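Local coordinates for galactan 1,3-beta-galactosidase (Phanerochaete chrysosporium, PDB 7BYV), which probably hydrolyses beta-1,3-linked galactan from the chain end, using a family 43 glycoside hydrolase domain joined to a carbohydrate-binding module, at residues N2-G7 with D289-N294; V81-V86 with Y241-F246; G184-A189 with A203-G208; V347-G352 with G405-T410. The protein carries 1 engineered substitution. All coordinates share one frame; numbering follows the deposited sequence. Where two conformers were deposited one is given.

Contact 1: residues N2-G7 with D289-N294. With NAG (2-acetamido-2-deoxy-beta-D-glucopyranose), chain D.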
# COMPACT_ATOMS: atom_id res chain seq x y z
N ASN A 2 13.22 13.95 3.65
CA ASN A 2 12.62 12.64 3.84
C ASN A 2 12.02 12.10 2.55
O ASN A 2 11.65 12.83 1.62
CB ASN A 2 11.58 12.66 4.96
CG ASN A 2 11.93 11.72 6.10
OD1 ASN A 2 12.52 10.67 5.88
ND2 ASN A 2 11.56 12.10 7.32
N GLN A 3 11.89 10.79 2.55
CA GLN A 3 11.71 9.94 1.40
C GLN A 3 10.62 8.91 1.66
O GLN A 3 10.54 8.34 2.75
CB GLN A 3 13.03 9.27 1.05
CG GLN A 3 13.88 10.19 0.24
CD GLN A 3 15.36 10.01 0.44
OE1 GLN A 3 15.82 9.51 1.47
NE2 GLN A 3 16.13 10.44 -0.57
N ILE A 4 9.78 8.70 0.66
CA ILE A 4 8.80 7.62 0.69
C ILE A 4 9.48 6.42 0.07
O ILE A 4 9.82 6.44 -1.12
CB ILE A 4 7.51 8.02 -0.04
CG1 ILE A 4 6.80 9.14 0.73
CG2 ILE A 4 6.57 6.83 -0.16
CD1 ILE A 4 6.42 10.31 -0.14
N VAL A 5 9.71 5.39 0.87
CA VAL A 5 10.54 4.24 0.49
C VAL A 5 9.66 3.00 0.63
O VAL A 5 9.57 2.38 1.70
CB VAL A 5 11.81 4.15 1.34
CG1 VAL A 5 12.68 3.00 0.93
CG2 VAL A 5 12.59 5.45 1.23
N SER A 6 9.00 2.62 -0.47
CA SER A 6 8.00 1.56 -0.41
C SER A 6 8.64 0.20 -0.17
O SER A 6 9.56 -0.22 -0.89
CB SER A 6 7.20 1.54 -1.70
OG SER A 6 6.47 2.75 -1.81
N GLY A 7 8.14 -0.52 0.83
CA GLY A 7 8.63 -1.83 1.19
C GLY A 7 9.44 -1.83 2.46
O GLY A 7 9.53 -2.86 3.14
N ASP A 289 11.20 3.67 -6.27
CA ASP A 289 11.63 3.04 -5.02
C ASP A 289 11.82 4.09 -3.94
O ASP A 289 11.59 3.82 -2.75
CB ASP A 289 12.94 2.26 -5.18
CG ASP A 289 12.86 1.14 -6.22
OD1 ASP A 289 11.82 0.45 -6.30
OD2 ASP A 289 13.85 0.97 -6.96
N VAL A 290 12.28 5.28 -4.32
CA VAL A 290 12.58 6.36 -3.39
C VAL A 290 12.08 7.65 -4.02
O VAL A 290 12.43 7.95 -5.17
CB VAL A 290 14.08 6.46 -3.07
CG1 VAL A 290 14.39 7.72 -2.26
CG2 VAL A 290 14.57 5.21 -2.36
N TRP A 291 11.25 8.38 -3.30
CA TRP A 291 10.70 9.60 -3.87
C TRP A 291 10.29 10.54 -2.75
O TRP A 291 10.22 10.16 -1.58
CB TRP A 291 9.54 9.31 -4.82
CG TRP A 291 8.31 8.66 -4.24
CD1 TRP A 291 8.15 7.34 -3.95
CD2 TRP A 291 7.05 9.29 -3.92
NE1 TRP A 291 6.88 7.11 -3.46
CE2 TRP A 291 6.19 8.29 -3.43
CE3 TRP A 291 6.58 10.60 -3.99
CZ2 TRP A 291 4.89 8.56 -3.02
CZ3 TRP A 291 5.28 10.87 -3.58
CH2 TRP A 291 4.46 9.85 -3.10
N SER A 292 10.07 11.79 -3.12
CA SER A 292 9.77 12.85 -2.18
C SER A 292 8.52 13.57 -2.66
O SER A 292 8.26 13.67 -3.86
CB SER A 292 10.93 13.83 -2.06
OG SER A 292 11.26 14.35 -3.34
N VAL A 293 7.72 14.04 -1.70
CA VAL A 293 6.50 14.77 -2.01
C VAL A 293 6.58 16.12 -1.32
O VAL A 293 6.99 16.22 -0.15
CB VAL A 293 5.23 14.00 -1.57
CG1 VAL A 293 5.26 13.68 -0.10
CG2 VAL A 293 4.00 14.81 -1.88
N ASN A 294 6.23 17.16 -2.06
CA ASN A 294 6.05 18.51 -1.54
C ASN A 294 4.56 18.75 -1.56
O ASN A 294 4.00 19.15 -2.59
CB ASN A 294 6.79 19.54 -2.38
CG ASN A 294 6.52 20.96 -1.91
OD1 ASN A 294 5.94 21.19 -0.84
ND2 ASN A 294 6.97 21.92 -2.70
C1 NAG D . 10.27 15.04 10.09
C2 NAG D . 11.52 15.56 10.79
C3 NAG D . 12.47 16.22 9.78
C4 NAG D . 11.70 16.89 8.64
C5 NAG D . 10.76 15.90 7.94
C6 NAG D . 11.28 15.49 6.58
C7 NAG D . 11.14 16.14 13.14
C8 NAG D . 10.75 17.22 14.11
N2 NAG D . 11.17 16.49 11.85
O3 NAG D . 13.37 15.24 9.28
O4 NAG D . 10.95 18.00 9.11
O5 NAG D . 10.59 14.71 8.72
O6 NAG D . 10.53 16.08 5.53
O7 NAG D . 11.41 15.00 13.51
O HOH W 1 11.24 1.24 -2.52
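The indole of Trp291 carries Ile4 on one face: CD1 sits over the six-membered ring, 3.5 Å from its centroid and 8° off the ring normal, a CH-pi contact. The other branch of the isoleucine, CG2, comes 3.3 Å from NE1. At the indole edge, NE1 gives its hydrogen to the backbone oxygen of Trp273, while Pro275 and Tyr300 also touch this side chain. The motif is antiparallel strand pairing: the short N-terminal strand 4-5 lies along 290-294, which has 299-302 on its other side, in a small three-stranded sheet. Ile4 and Trp291 form a hydrogen-bonded pair, Ile4 N to Trp291 O being short at 2.7 Å and nearly straight, and Trp291 N to Ile4 O longer at 3.2 Å. Trp291 holds CG between its backbone N and carbonyl carbon (chi1 62°), which swings the indole across to Ile4. Val293 CG1 also packs on CD1 of Ile4, at 3.6 Å.

On the opposite face of the sheet Val5 and Val290 lie side by side, their CG2 methyls in loose contact, and both touch Trp355 of the binding module. Trp273 and Pro275, by contrast, belong to the strand 270-277 of the catalytic propeller, so the little sheet is wedged between the two domains. In one of two modelled conformers, Asn2 ND2 donates to O5 of an attached N-acetylglucosamine, 3.1 Å away. The Asp289 carboxylate takes hydrogen bonds from Tyr359, Tyr428 and Ser395. Its backbone oxygen instead accepts from a water, 2.6 Å away, which donates its other hydrogen to Ser6 O at 2.8 Å.

Contact 2: residues V81-V86 with Y241-F246. With GAL (beta-D-galactopyranose), chain C.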
# COMPACT_ATOMS: atom_id res chain seq x y z
N VAL A 81 -12.44 -5.33 11.78
CA VAL A 81 -12.64 -3.91 11.49
C VAL A 81 -11.57 -3.49 10.49
O VAL A 81 -10.40 -3.36 10.85
CB VAL A 81 -12.57 -3.04 12.76
CG1 VAL A 81 -12.50 -1.54 12.40
CG2 VAL A 81 -13.75 -3.34 13.66
N GLU A 82 -11.98 -3.26 9.24
CA GLU A 82 -11.04 -3.09 8.15
C GLU A 82 -11.29 -1.80 7.40
O GLU A 82 -12.41 -1.29 7.35
CB GLU A 82 -11.10 -4.26 7.19
CG GLU A 82 -10.65 -5.53 7.85
CD GLU A 82 -10.58 -6.70 6.91
OE1 GLU A 82 -11.16 -6.62 5.80
OE2 GLU A 82 -9.94 -7.72 7.29
N ARG A 83 -10.21 -1.27 6.82
CA ARG A 83 -10.20 -0.11 5.95
C ARG A 83 -11.00 1.04 6.54
O ARG A 83 -12.05 1.41 6.00
CB ARG A 83 -10.75 -0.48 4.57
CG ARG A 83 -10.22 -1.79 4.06
CD ARG A 83 -10.41 -2.00 2.55
NE ARG A 83 -9.64 -3.16 2.10
CZ ARG A 83 -8.43 -3.07 1.55
NH1 ARG A 83 -7.89 -1.88 1.36
NH2 ARG A 83 -7.77 -4.17 1.18
N PRO A 84 -10.55 1.64 7.64
CA PRO A 84 -11.24 2.83 8.14
C PRO A 84 -11.07 4.00 7.18
O PRO A 84 -9.97 4.25 6.67
CB PRO A 84 -10.56 3.10 9.49
CG PRO A 84 -9.23 2.47 9.38
CD PRO A 84 -9.41 1.26 8.50
N LYS A 85 -12.17 4.69 6.91
CA LYS A 85 -12.17 5.91 6.14
C LYS A 85 -12.80 7.00 6.99
O LYS A 85 -13.63 6.72 7.85
CB LYS A 85 -12.92 5.75 4.83
CG LYS A 85 -12.39 4.63 3.98
CD LYS A 85 -11.06 4.98 3.34
CE LYS A 85 -10.45 3.76 2.68
NZ LYS A 85 -9.84 2.88 3.69
N VAL A 86 -12.39 8.24 6.75
CA VAL A 86 -12.87 9.36 7.55
C VAL A 86 -13.00 10.58 6.65
O VAL A 86 -12.02 11.00 6.02
CB VAL A 86 -11.94 9.67 8.75
CG1 VAL A 86 -12.18 11.08 9.25
CG2 VAL A 86 -12.18 8.69 9.88
N TYR A 241 3.43 -5.82 -6.24
CA TYR A 241 3.06 -6.52 -5.03
C TYR A 241 2.41 -5.56 -4.04
O TYR A 241 3.05 -5.13 -3.07
CB TYR A 241 4.28 -7.20 -4.42
CG TYR A 241 3.92 -8.36 -3.52
CD1 TYR A 241 2.79 -8.31 -2.68
CD2 TYR A 241 4.68 -9.51 -3.52
CE1 TYR A 241 2.46 -9.37 -1.86
CE2 TYR A 241 4.36 -10.58 -2.71
CZ TYR A 241 3.26 -10.51 -1.88
OH TYR A 241 2.98 -11.58 -1.09
N SER A 242 1.13 -5.24 -4.26
CA SER A 242 0.39 -4.42 -3.30
C SER A 242 -1.11 -4.51 -3.59
O SER A 242 -1.56 -5.13 -4.56
CB SER A 242 0.85 -2.97 -3.33
OG SER A 242 0.35 -2.32 -4.48
N GLN A 243 -1.88 -3.87 -2.73
CA GLN A 243 -3.31 -3.79 -2.93
C GLN A 243 -3.74 -2.40 -2.52
O GLN A 243 -3.35 -1.91 -1.45
CB GLN A 243 -4.05 -4.85 -2.12
CG GLN A 243 -5.47 -5.04 -2.60
CD GLN A 243 -6.32 -5.89 -1.68
OE1 GLN A 243 -6.09 -5.96 -0.47
NE2 GLN A 243 -7.32 -6.54 -2.25
N ASN A 244 -4.56 -1.77 -3.36
CA ASN A 244 -5.03 -0.41 -3.12
C ASN A 244 -5.55 -0.24 -1.70
O ASN A 244 -6.20 -1.13 -1.15
CB ASN A 244 -6.13 -0.06 -4.11
CG ASN A 244 -6.39 1.41 -4.17
OD1 ASN A 244 -5.46 2.23 -4.18
ND2 ASN A 244 -7.67 1.78 -4.20
N ALA A 245 -5.27 0.93 -1.11
CA ALA A 245 -5.87 1.26 0.18
C ALA A 245 -6.51 2.63 0.08
O ALA A 245 -7.68 2.81 0.42
CB ALA A 245 -4.84 1.23 1.31
N PHE A 246 -5.74 3.59 -0.40
CA PHE A 246 -6.23 4.95 -0.51
C PHE A 246 -5.57 5.61 -1.69
O PHE A 246 -4.43 5.27 -2.04
CB PHE A 246 -5.94 5.76 0.75
CG PHE A 246 -6.75 6.99 0.84
CD1 PHE A 246 -8.09 6.92 1.24
CD2 PHE A 246 -6.21 8.21 0.51
CE1 PHE A 246 -8.87 8.06 1.33
CE2 PHE A 246 -7.00 9.36 0.58
CZ PHE A 246 -8.33 9.28 0.99
C1 GAL C . -9.36 -9.49 1.21
C2 GAL C . -9.35 -7.97 1.68
C3 GAL C . -8.55 -7.74 2.95
C4 GAL C . -8.90 -8.84 3.97
C5 GAL C . -8.38 -10.21 3.43
C6 GAL C . -9.04 -11.50 4.02
O2 GAL C . -8.85 -7.06 0.73
O3 GAL C . -8.91 -6.47 3.51
O4 GAL C . -10.33 -8.87 4.23
O5 GAL C . -8.41 -10.33 1.94
O6 GAL C . -8.59 -12.69 3.34
O HOH W 2 -5.18 -3.19 0.68
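Arg83 thrusts its guanidinium across the end of Gln243, the two flat groups standing 82° apart, with NH2 3.0 Å from Gln243 OE1. The residues sit on the first strands of two blades of the five-bladed beta-propeller, 80-89 and 243-250, which face each other around the central sugar pocket. No backbone bonds join them; their axes pass 8.8 Å apart. NH2 donates to O2 of the non-reducing-end galactose (3.1 Å, 156°), and NH1 makes a weak bond to Asn244 O. A chain extended from CG to NE brings the group that far. Glu82 grips the same sugar from its own strand, OE1 accepting from galactose O4 (2.9 Å) and O3; Asp138 binds it too. Gln243 is held in turn by Trp261 on OE1 and Ser204 on NE2. Putting an alanine in place of Arg83 would probably leave the galactose O2 without its strongest donor here and the Gln243 amide without the group it is crossed by. Further along the two strands, Lys85 CD meets the edge of the Phe246 ring at CD1, 4.1 Å away, while NZ bonds to Ala23 O and Pro84 O. A water accepts from Arg83 NH2 at 2.8 Å and donates to Asn244 O at 2.9 Å.

Contact 3: residues G184-A189 with A203-G208. Engineered in segment 184-189: Gln188 (natural residue Glu). With GAL (beta-D-galactopyranose), chain B; GAL (beta-D-galactopyranose), chain C; GAL (beta-D-galactopyranose), chain E.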
# COMPACT_ATOMS: atom_id res chain seq x y z
N GLY A 184 -20.85 -8.54 -11.31
CA GLY A 184 -19.83 -9.47 -11.70
C GLY A 184 -18.48 -8.84 -11.89
O GLY A 184 -17.62 -9.42 -12.55
N ALA A 185 -18.28 -7.65 -11.33
CA ALA A 185 -16.98 -7.01 -11.41
C ALA A 185 -15.94 -7.69 -10.53
O ALA A 185 -14.74 -7.56 -10.81
CB ALA A 185 -17.13 -5.54 -11.02
N THR A 186 -16.37 -8.44 -9.51
CA THR A 186 -15.54 -8.94 -8.42
C THR A 186 -14.40 -7.97 -8.07
O THR A 186 -13.22 -8.35 -8.05
CB THR A 186 -15.03 -10.35 -8.72
OG1 THR A 186 -14.03 -10.31 -9.75
CG2 THR A 186 -16.20 -11.28 -9.14
N LEU A 187 -14.77 -6.73 -7.78
CA LEU A 187 -13.84 -5.69 -7.38
C LEU A 187 -13.87 -5.52 -5.88
O LEU A 187 -14.94 -5.56 -5.26
CB LEU A 187 -14.18 -4.35 -8.05
CG LEU A 187 -13.93 -4.25 -9.55
CD1 LEU A 187 -14.52 -2.95 -10.10
CD2 LEU A 187 -12.43 -4.35 -9.88
N GLN A 188 -12.69 -5.36 -5.29
CA GLN A 188 -12.57 -4.98 -3.90
C GLN A 188 -11.41 -4.01 -3.78
O GLN A 188 -10.82 -3.58 -4.78
CB GLN A 188 -12.40 -6.20 -3.00
CG GLN A 188 -11.17 -7.01 -3.29
CD GLN A 188 -10.96 -8.12 -2.27
OE1 GLN A 188 -11.83 -8.39 -1.44
NE2 GLN A 188 -9.80 -8.76 -2.32
N ALA A 189 -11.09 -3.64 -2.54
CA ALA A 189 -10.09 -2.62 -2.24
C ALA A 189 -10.26 -1.36 -3.09
O ALA A 189 -9.32 -0.96 -3.79
CB ALA A 189 -8.69 -3.19 -2.40
N ALA A 203 -9.16 -0.15 -7.98
CA ALA A 203 -9.68 -1.31 -7.28
C ALA A 203 -8.83 -2.53 -7.63
O ALA A 203 -8.27 -2.63 -8.72
CB ALA A 203 -11.15 -1.55 -7.64
N SER A 204 -8.72 -3.44 -6.67
CA SER A 204 -8.22 -4.78 -6.93
C SER A 204 -9.37 -5.69 -7.35
O SER A 204 -10.55 -5.43 -7.08
CB SER A 204 -7.53 -5.35 -5.69
OG SER A 204 -8.48 -5.94 -4.80
N HIS A 205 -9.01 -6.76 -8.06
CA HIS A 205 -9.85 -7.94 -8.13
C HIS A 205 -9.73 -8.71 -6.82
O HIS A 205 -8.98 -8.34 -5.91
CB HIS A 205 -9.49 -8.76 -9.36
CG HIS A 205 -10.09 -8.20 -10.61
ND1 HIS A 205 -11.45 -8.14 -10.82
CD2 HIS A 205 -9.51 -7.61 -11.69
CE1 HIS A 205 -11.69 -7.57 -11.99
NE2 HIS A 205 -10.54 -7.23 -12.53
N THR A 206 -10.48 -9.80 -6.70
CA THR A 206 -10.53 -10.57 -5.46
C THR A 206 -9.66 -11.81 -5.59
O THR A 206 -9.91 -12.65 -6.47
CB THR A 206 -11.95 -10.97 -5.12
OG1 THR A 206 -12.47 -11.73 -6.21
CG2 THR A 206 -12.82 -9.73 -4.90
N SER A 207 -8.66 -11.94 -4.71
CA SER A 207 -7.74 -13.07 -4.75
C SER A 207 -7.15 -13.38 -3.36
O SER A 207 -5.99 -13.79 -3.26
CB SER A 207 -6.61 -12.79 -5.75
OG SER A 207 -5.96 -11.57 -5.44
N GLY A 208 -7.93 -13.18 -2.31
CA GLY A 208 -7.41 -13.40 -0.97
C GLY A 208 -6.35 -12.37 -0.65
O GLY A 208 -6.36 -11.24 -1.15
C1 GAL B . -12.66 -12.81 -1.03
C2 GAL B . -11.61 -11.67 -0.94
C3 GAL B . -11.11 -11.44 0.54
C4 GAL B . -12.30 -11.31 1.56
C5 GAL B . -13.34 -12.42 1.33
C6 GAL B . -14.67 -12.26 2.14
O2 GAL B . -10.46 -11.90 -1.78
O3 GAL B . -10.35 -10.25 0.65
O4 GAL B . -12.94 -10.00 1.49
O5 GAL B . -13.73 -12.52 -0.09
O6 GAL B . -15.52 -13.43 2.04
C1 GAL C . -9.36 -9.49 1.21
C2 GAL C . -9.35 -7.97 1.68
C3 GAL C . -8.55 -7.74 2.95
C4 GAL C . -8.90 -8.84 3.97
C5 GAL C . -8.38 -10.21 3.43
C6 GAL C . -9.04 -11.50 4.02
O2 GAL C . -8.85 -7.06 0.73
O3 GAL C . -8.91 -6.47 3.51
O4 GAL C . -10.33 -8.87 4.23
O5 GAL C . -8.41 -10.33 1.94
O6 GAL C . -8.59 -12.69 3.34
C1 GAL E . -15.14 -15.47 -4.55
C2 GAL E . -14.77 -14.06 -4.06
C3 GAL E . -14.21 -14.25 -2.64
C4 GAL E . -15.43 -14.61 -1.74
C5 GAL E . -16.10 -15.91 -2.29
C6 GAL E . -17.48 -16.30 -1.62
O1 GAL E . -15.37 -15.55 -5.97
O2 GAL E . -13.84 -13.41 -4.88
O3 GAL E . -13.48 -13.12 -2.09
O4 GAL E . -16.38 -13.54 -1.68
O5 GAL E . -16.30 -15.92 -3.78
O6 GAL E . -17.29 -16.93 -0.33
O HOH W 3 -11.41 -11.38 -9.05
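Backbone bonds tie Gln188 to Ser204 as an antiparallel hydrogen-bonded pair. Gln188 N to Ser204 O is straight and firm at 2.8 Å, whereas the return bond, Ser204 N to Gln188 O, is bent and weak. Among side-chain polar contacts, His205 ND1 donates to Thr186 O (3.3 Å, 148°) from well above the carbonyl plane, and its NE2 meets Gln229. Ser204 OG turns back to donate to the oxygen of His205 at 2.7 Å while accepting from Gln243 NE2, so that both its roles are filled. A water joins the threonines, 2.9 Å from Thr186 OG1 and accepting from Thr206 N.

This is one edge of a propeller blade: 198-205 is a central strand, paired here with the short 187-188, and the chain turns a corner at Ala189 before running on into 190-195.

The apolar contacts divide. Leu187 CD2 lies over one face of the His205 imidazole, 4.2 Å from the centroid of that ring, and also touches Ala203 CB. With CG anti to the carbonyl carbon (chi1 -71°), Leu187 brings that methyl back to the other strand. On the sugar side, the methylene CG of Gln188, an engineered residue replacing Glu, rests 3.6 Å from Thr206 CG2.

The sugar contacts come from the loop after the strand. Gly208 N donates to O2 of the middle galactose of the trisaccharide at 2.9 Å. Thr206 OG1 donates to O2 of the reducing-end galactose, though at 2.5 Å that modelled length is doubtfully short.

Contact 4: residues V347-G352 with G405-T410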
# COMPACT_ATOMS: atom_id res chain seq x y z
N VAL A 347 30.81 0.27 -6.40
CA VAL A 347 29.58 1.01 -6.13
C VAL A 347 29.98 2.37 -5.58
O VAL A 347 30.45 2.49 -4.44
CB VAL A 347 28.65 0.25 -5.18
CG1 VAL A 347 27.33 0.97 -5.03
CG2 VAL A 347 28.40 -1.14 -5.73
N GLN A 348 29.83 3.40 -6.40
CA GLN A 348 30.33 4.72 -6.06
C GLN A 348 29.36 5.43 -5.14
O GLN A 348 28.14 5.21 -5.19
CB GLN A 348 30.59 5.55 -7.32
CG GLN A 348 31.74 6.54 -7.17
CD GLN A 348 33.10 5.86 -7.00
OE1 GLN A 348 33.19 4.65 -6.85
NE2 GLN A 348 34.16 6.67 -7.01
N SER A 349 29.91 6.28 -4.28
CA SER A 349 29.09 6.83 -3.22
C SER A 349 29.84 7.96 -2.56
O SER A 349 31.07 7.91 -2.41
CB SER A 349 28.75 5.74 -2.18
OG SER A 349 28.31 6.29 -0.96
N ASN A 350 29.09 8.99 -2.18
CA ASN A 350 29.56 10.11 -1.38
C ASN A 350 29.61 9.78 0.11
O ASN A 350 29.86 10.66 0.93
CB ASN A 350 28.64 11.32 -1.61
CG ASN A 350 27.21 11.06 -1.16
OD1 ASN A 350 26.80 9.90 -1.02
ND2 ASN A 350 26.45 12.12 -0.92
N GLY A 351 29.35 8.53 0.46
CA GLY A 351 29.36 8.13 1.85
C GLY A 351 28.03 8.40 2.53
O GLY A 351 27.18 9.16 2.06
N GLY A 352 27.85 7.75 3.68
CA GLY A 352 26.68 7.92 4.50
C GLY A 352 25.72 6.75 4.41
O GLY A 352 26.09 5.61 4.08
N GLY A 405 33.69 7.12 -2.15
CA GLY A 405 34.51 6.40 -3.10
C GLY A 405 33.96 5.03 -3.45
O GLY A 405 32.75 4.89 -3.64
N GLU A 406 34.82 4.01 -3.52
CA GLU A 406 34.43 2.69 -4.02
C GLU A 406 34.00 1.76 -2.89
O GLU A 406 34.76 1.55 -1.94
CB GLU A 406 35.58 2.05 -4.80
CG GLU A 406 36.34 3.02 -5.70
CD GLU A 406 35.70 3.18 -7.07
OE1 GLU A 406 36.27 3.92 -7.91
OE2 GLU A 406 34.63 2.57 -7.32
N ASN A 407 32.80 1.17 -3.00
CA ASN A 407 32.33 0.13 -2.09
C ASN A 407 32.09 -1.18 -2.84
O ASN A 407 31.97 -1.21 -4.07
CB ASN A 407 31.02 0.51 -1.40
CG ASN A 407 31.02 1.92 -0.85
OD1 ASN A 407 31.21 2.12 0.35
ND2 ASN A 407 30.77 2.89 -1.72
N SER A 408 31.99 -2.26 -2.08
CA SER A 408 31.49 -3.54 -2.56
C SER A 408 30.21 -3.88 -1.81
O SER A 408 29.98 -3.39 -0.70
CB SER A 408 32.51 -4.67 -2.34
OG SER A 408 32.47 -5.06 -0.97
N ILE A 409 29.37 -4.72 -2.42
CA ILE A 409 28.18 -5.24 -1.74
C ILE A 409 28.04 -6.72 -2.09
O ILE A 409 28.07 -7.09 -3.26
CB ILE A 409 26.89 -4.48 -2.11
CG1 ILE A 409 27.07 -2.97 -1.98
CG2 ILE A 409 25.75 -4.91 -1.18
CD1 ILE A 409 25.79 -2.24 -1.86
N THR A 410 27.87 -7.56 -1.05
CA THR A 410 27.91 -9.01 -1.18
C THR A 410 26.55 -9.60 -0.83
O THR A 410 25.99 -9.30 0.23
CB THR A 410 28.99 -9.63 -0.28
OG1 THR A 410 30.17 -8.82 -0.28
CG2 THR A 410 29.34 -10.99 -0.80
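Val347 and Asn407 pair through their backbones, Val347 N giving to Asn407 O (3.0 Å) and Asn407 N to Val347 O (3.1 Å). The oxygen of Val347 is gripped a second time, by the side chain opposite: Asn407 ND2 donates to it at 2.8 Å and 173°, with the acceptor in the plane of the amide. With CG anti to its own carbonyl carbon (chi1 -46°), Asn407 holds the amide beside its backbone N, so both donors converge on one oxygen. The other end of the amide is equally satisfied, OD1 accepting from Asn403 N and Asn375 ND2. A leucine here would be close in size but is likely to leave Val347 O with one donor fewer and those two donors without their acceptor.

Toward the strand ends, Gly405 N donates to Ser349 O at 2.7 Å, whereas Ser349 N to Gly405 O is only weak. Gly405 O also receives a CA-H contact from Gln348. Gln348 N donates to Tyr308 OH. Ser349 OG accepts from Gly351 N at 2.8 Å, an ST turn where the chain bends out of the strand. Gln348 and Glu406 cross on the exposed face, and Glu406 OE2 makes a weak bond to Asn346. Inward, Val347 CG2 meets Ile409 CG1 loosely at 4.4 Å, and Ile409 goes on to Leu400 of the facing sheet. Strands 340-350 and 406-411 are thus antiparallel neighbours in one sheet of the beta-sandwich typical of family 35 carbohydrate-binding modules.

Overall arrangement
Contacts 2 and 3 share the catalytic propeller and touch directly, Gln243 meeting Ser204 and Asn244 meeting Ala189; both reach the bound trisaccharide. Contact 2 is buried and joins blades by side chains, a water and sugar, whereas contact 3 is partly buried and pairs strands within one blade. Contact 1, also buried, lies between the two domains, its centre about 19 Å from that of contact 2, and relies on an aromatic face as much as on backbone bonds. Contact 4 belongs to the binding module alone, about 44 Å from contact 3 centre to centre. Partly exposed, it is dominated by main-chain bonds and one buried amide.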